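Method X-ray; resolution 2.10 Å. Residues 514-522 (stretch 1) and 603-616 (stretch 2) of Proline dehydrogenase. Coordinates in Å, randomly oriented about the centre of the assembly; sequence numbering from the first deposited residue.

Stretch 1 514-522: RNSRGVEFG
Stretch 2, residues 603-616: TLDDALSELREAAD

Packing of an extended segment, residues 514-522, against one flank of a helix, residues 604-616, in proline dehydrogenase. The segment forms no regular helix or strand: from Arg514 to Glu520 its backbone is stretched out (phi -71 to -141°), then it bends at Phe521 (phi/psi -66/-21°). Thr603 occupies the N-cap position, and the helix runs from Leu604 through Asp616 and beyond, its i to i+4 hydrogen bonds 2.8-3.2 Å long. The chains run in opposite senses: Ser516 CA lies 5.4 Å from Arg612 CA, Gly518 CA 7.3 Å from Leu608 CA, and Phe521 CA 8.9 Å from Asp605 CA. The gap thus widens toward the start of the helix, where the Phe521 ring fills it; together the stretches bury 480 Å².

Phe521 (chi1 m, -76°; chi2 20°) points toward the helix and lies obliquely against its first turn and the next. Phe521 CZ is 3.9 Å from Leu604 CG, Phe521 CE2 3.9 Å from Asp605 CB, and Phe521 CE1 4.2 Å from Leu608 CD2, so even the aspartate contributes carbon to this apolar pocket. Leu604 and Leu608 share one rotamer (chi1 t, chi2 p). Leu608 is the bump between ring and backbone: Leu608 CD2 touches Val519 CB at 4.0 Å (Val519 chi1 t) and sits 4.5 Å from Gly518 CA. Glu520 points away.

Glycine leaves a shallow place at 518, over which Arg612 is laid. The arginine (m, t, p; chi4 -160°) brings Arg612 CD to 3.9 Å from Gly518 CA and Arg612 CG to 3.3 Å from Arg517 O, and Gly518 N lies over one face of its guanidinium. An ideal CB on Gly518 would come within 3.5 Å of Arg612 NH1. Ser516 OG and Asn515 OD1 lie at the guanidinium edge: Arg612 NE donates to Ser516 OG (3.0 Å), and Arg612 NH2 makes a weak bond to Asn515 OD1 (3.3 Å). Off the plane, Arg612 NH2 makes a second weak bond to Ser516 O (3.2 Å).

Ser516 (chi1 p) points toward the helix, and Ser516 CB lies 4.5 Å from Ala615 CB. Its hydroxyl relays the polar chain, accepting from Arg612 and donating from Ser516 OG to Asp616 OD1 (2.7 Å); Ser516 N adds a weak bond to Asp616 OD1 (3.4 Å). Asp616 adopts chi1 m and Asn515 chi1 t, bringing both side-chain ends nearer the opposing stretch. Three waters bridge the remaining polar gaps: one donates to Arg514 O and Asp616 OD1, another to Asn515 OD1 and Asp616 OD2, and the third accepts from Asn515 ND2 and Arg612 NH2.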

# COMPACT_ATOMS: atom_id res chain seq x y z
N ARG A 514 11.38 25.76 -0.51
CA ARG A 514 12.30 26.20 0.53
C ARG A 514 11.75 27.43 1.26
O ARG A 514 10.92 28.17 0.73
CB ARG A 514 13.70 26.48 -0.02
CG ARG A 514 13.74 26.71 -1.52
CD ARG A 514 14.45 25.56 -2.23
NE ARG A 514 15.86 25.86 -2.46
CZ ARG A 514 16.74 24.99 -2.95
NH1 ARG A 514 18.00 25.36 -3.14
NH2 ARG A 514 16.36 23.76 -3.26
N ASN A 515 12.22 27.62 2.49
CA ASN A 515 11.83 28.76 3.30
C ASN A 515 12.91 29.82 3.18
O ASN A 515 14.09 29.48 3.00
CB ASN A 515 11.67 28.32 4.75
CG ASN A 515 10.95 29.35 5.60
OD1 ASN A 515 10.48 30.38 5.11
ND2 ASN A 515 10.83 29.06 6.89
N SER A 516 12.54 31.09 3.24
CA SER A 516 13.55 32.15 3.21
C SER A 516 14.33 32.15 4.53
O SER A 516 13.85 31.65 5.54
CB SER A 516 12.90 33.51 2.97
OG SER A 516 11.77 33.69 3.79
N ARG A 517 15.52 32.73 4.51
CA ARG A 517 16.36 32.78 5.71
C ARG A 517 16.16 34.07 6.49
O ARG A 517 16.01 35.14 5.90
CB ARG A 517 17.84 32.65 5.35
CG ARG A 517 18.26 31.25 4.93
CD ARG A 517 19.77 31.21 4.75
NE ARG A 517 20.46 31.86 5.87
CZ ARG A 517 21.67 32.40 5.80
NH1 ARG A 517 22.21 32.96 6.88
NH2 ARG A 517 22.35 32.37 4.67
N GLY A 518 16.19 33.96 7.82
CA GLY A 518 16.11 35.12 8.69
C GLY A 518 17.40 35.29 9.47
O GLY A 518 18.41 34.68 9.15
N VAL A 519 17.35 36.12 10.51
CA VAL A 519 18.52 36.41 11.33
C VAL A 519 18.08 36.50 12.78
O VAL A 519 17.03 37.07 13.08
CB VAL A 519 19.17 37.76 10.91
CG1 VAL A 519 20.36 38.09 11.79
CG2 VAL A 519 19.59 37.71 9.43
N GLU A 520 18.86 35.91 13.69
CA GLU A 520 18.60 36.04 15.12
C GLU A 520 19.31 37.27 15.66
O GLU A 520 20.54 37.28 15.79
CB GLU A 520 19.04 34.79 15.88
CG GLU A 520 18.82 34.89 17.39
CD GLU A 520 17.42 35.36 17.75
OE1 GLU A 520 16.46 34.58 17.56
OE2 GLU A 520 17.26 36.52 18.23
N PHE A 521 18.54 38.31 15.97
CA PHE A 521 19.08 39.57 16.46
C PHE A 521 19.73 39.38 17.84
O PHE A 521 20.57 40.18 18.26
CB PHE A 521 17.98 40.63 16.54
CG PHE A 521 17.59 41.21 15.21
CD1 PHE A 521 17.87 40.54 14.03
CD2 PHE A 521 16.90 42.41 15.14
CE1 PHE A 521 17.50 41.07 12.81
CE2 PHE A 521 16.52 42.94 13.92
CZ PHE A 521 16.82 42.27 12.76
N GLY A 522 19.34 38.31 18.53
CA GLY A 522 19.85 38.02 19.86
C GLY A 522 21.20 37.32 19.84
O GLY A 522 21.73 36.96 20.89
N THR A 603 12.48 50.06 9.54
CA THR A 603 13.44 49.55 10.53
C THR A 603 14.03 48.23 10.04
O THR A 603 13.52 47.62 9.11
CB THR A 603 12.79 49.36 11.93
OG1 THR A 603 11.55 48.66 11.81
CG2 THR A 603 12.53 50.70 12.59
N LEU A 604 15.12 47.79 10.68
CA LEU A 604 15.85 46.63 10.20
C LEU A 604 15.01 45.36 10.14
O LEU A 604 15.07 44.61 9.17
CB LEU A 604 17.12 46.39 11.03
CG LEU A 604 18.01 45.23 10.56
CD1 LEU A 604 18.43 45.41 9.12
CD2 LEU A 604 19.22 45.10 11.46
N ASP A 605 14.21 45.10 11.17
CA ASP A 605 13.42 43.89 11.20
C ASP A 605 12.28 43.90 10.18
O ASP A 605 11.92 42.86 9.64
CB ASP A 605 12.86 43.61 12.60
CG ASP A 605 12.30 42.21 12.72
OD1 ASP A 605 13.00 41.25 12.32
OD2 ASP A 605 11.16 42.07 13.21
N ASP A 606 11.72 45.09 9.93
CA ASP A 606 10.67 45.23 8.92
C ASP A 606 11.22 45.04 7.52
O ASP A 606 10.56 44.46 6.66
CB ASP A 606 9.99 46.59 9.03
CG ASP A 606 9.04 46.67 10.20
OD1 ASP A 606 8.52 45.62 10.63
OD2 ASP A 606 8.81 47.79 10.70
N ALA A 607 12.43 45.54 7.29
CA ALA A 607 13.07 45.40 6.00
C ALA A 607 13.42 43.94 5.73
O ALA A 607 13.06 43.39 4.69
CB ALA A 607 14.32 46.28 5.92
N LEU A 608 14.10 43.30 6.68
CA LEU A 608 14.44 41.89 6.55
C LEU A 608 13.18 41.04 6.32
O LEU A 608 13.16 40.15 5.46
CB LEU A 608 15.17 41.41 7.80
CG LEU A 608 15.36 39.90 7.90
CD1 LEU A 608 16.19 39.39 6.74
CD2 LEU A 608 16.01 39.54 9.23
N SER A 609 12.14 41.32 7.09
CA SER A 609 10.88 40.62 6.94
C SER A 609 10.27 40.80 5.54
O SER A 609 9.73 39.86 4.97
CB SER A 609 9.88 41.06 8.01
OG SER A 609 8.57 40.62 7.68
N GLU A 610 10.36 42.01 4.99
CA GLU A 610 9.83 42.25 3.65
C GLU A 610 10.68 41.52 2.60
O GLU A 610 10.14 40.93 1.66
CB GLU A 610 9.73 43.74 3.32
CG GLU A 610 9.28 43.99 1.88
CD GLU A 610 8.75 45.39 1.61
OE1 GLU A 610 8.95 46.30 2.44
OE2 GLU A 610 8.14 45.58 0.54
N LEU A 611 12.00 41.55 2.77
CA LEU A 611 12.89 40.81 1.88
C LEU A 611 12.50 39.32 1.87
O LEU A 611 12.33 38.73 0.81
CB LEU A 611 14.36 40.99 2.28
CG LEU A 611 15.45 40.36 1.39
CD1 LEU A 611 15.50 38.84 1.53
CD2 LEU A 611 15.27 40.75 -0.07
N ARG A 612 12.35 38.73 3.05
CA ARG A 612 11.91 37.34 3.15
C ARG A 612 10.59 37.10 2.41
O ARG A 612 10.45 36.15 1.65
CB ARG A 612 11.78 36.89 4.62
CG ARG A 612 13.11 36.66 5.34
CD ARG A 612 12.89 35.99 6.70
NE ARG A 612 12.40 34.62 6.56
CZ ARG A 612 11.77 33.95 7.52
NH1 ARG A 612 11.54 34.51 8.70
NH2 ARG A 612 11.35 32.71 7.30
N GLU A 613 9.62 37.99 2.64
CA GLU A 613 8.30 37.88 2.03
C GLU A 613 8.38 37.90 0.50
O GLU A 613 7.67 37.16 -0.18
CB GLU A 613 7.41 39.02 2.53
CG GLU A 613 5.96 38.94 2.07
CD GLU A 613 5.14 40.13 2.54
OE1 GLU A 613 5.68 40.97 3.28
OE2 GLU A 613 3.95 40.22 2.16
N ALA A 614 9.23 38.78 -0.04
CA ALA A 614 9.41 38.88 -1.48
C ALA A 614 9.88 37.55 -2.05
O ALA A 614 9.33 37.07 -3.05
CB ALA A 614 10.40 40.00 -1.82
N ALA A 615 10.89 36.96 -1.42
CA ALA A 615 11.42 35.67 -1.86
C ALA A 615 10.40 34.56 -1.66
O ALA A 615 10.31 33.64 -2.47
CB ALA A 615 12.72 35.33 -1.13
N ASP A 616 9.63 34.63 -0.57
CA ASP A 616 8.57 33.65 -0.33
C ASP A 616 7.51 33.71 -1.44
O ASP A 616 7.01 32.69 -1.90
CB ASP A 616 7.92 33.87 1.04
CG ASP A 616 8.85 33.53 2.22
OD1 ASP A 616 9.88 32.85 2.02
OD2 ASP A 616 8.52 33.93 3.36
O HOH W 1 10.59 30.95 0.20
O HOH W 2 8.29 32.14 5.34
O HOH W 3 9.88 30.93 8.66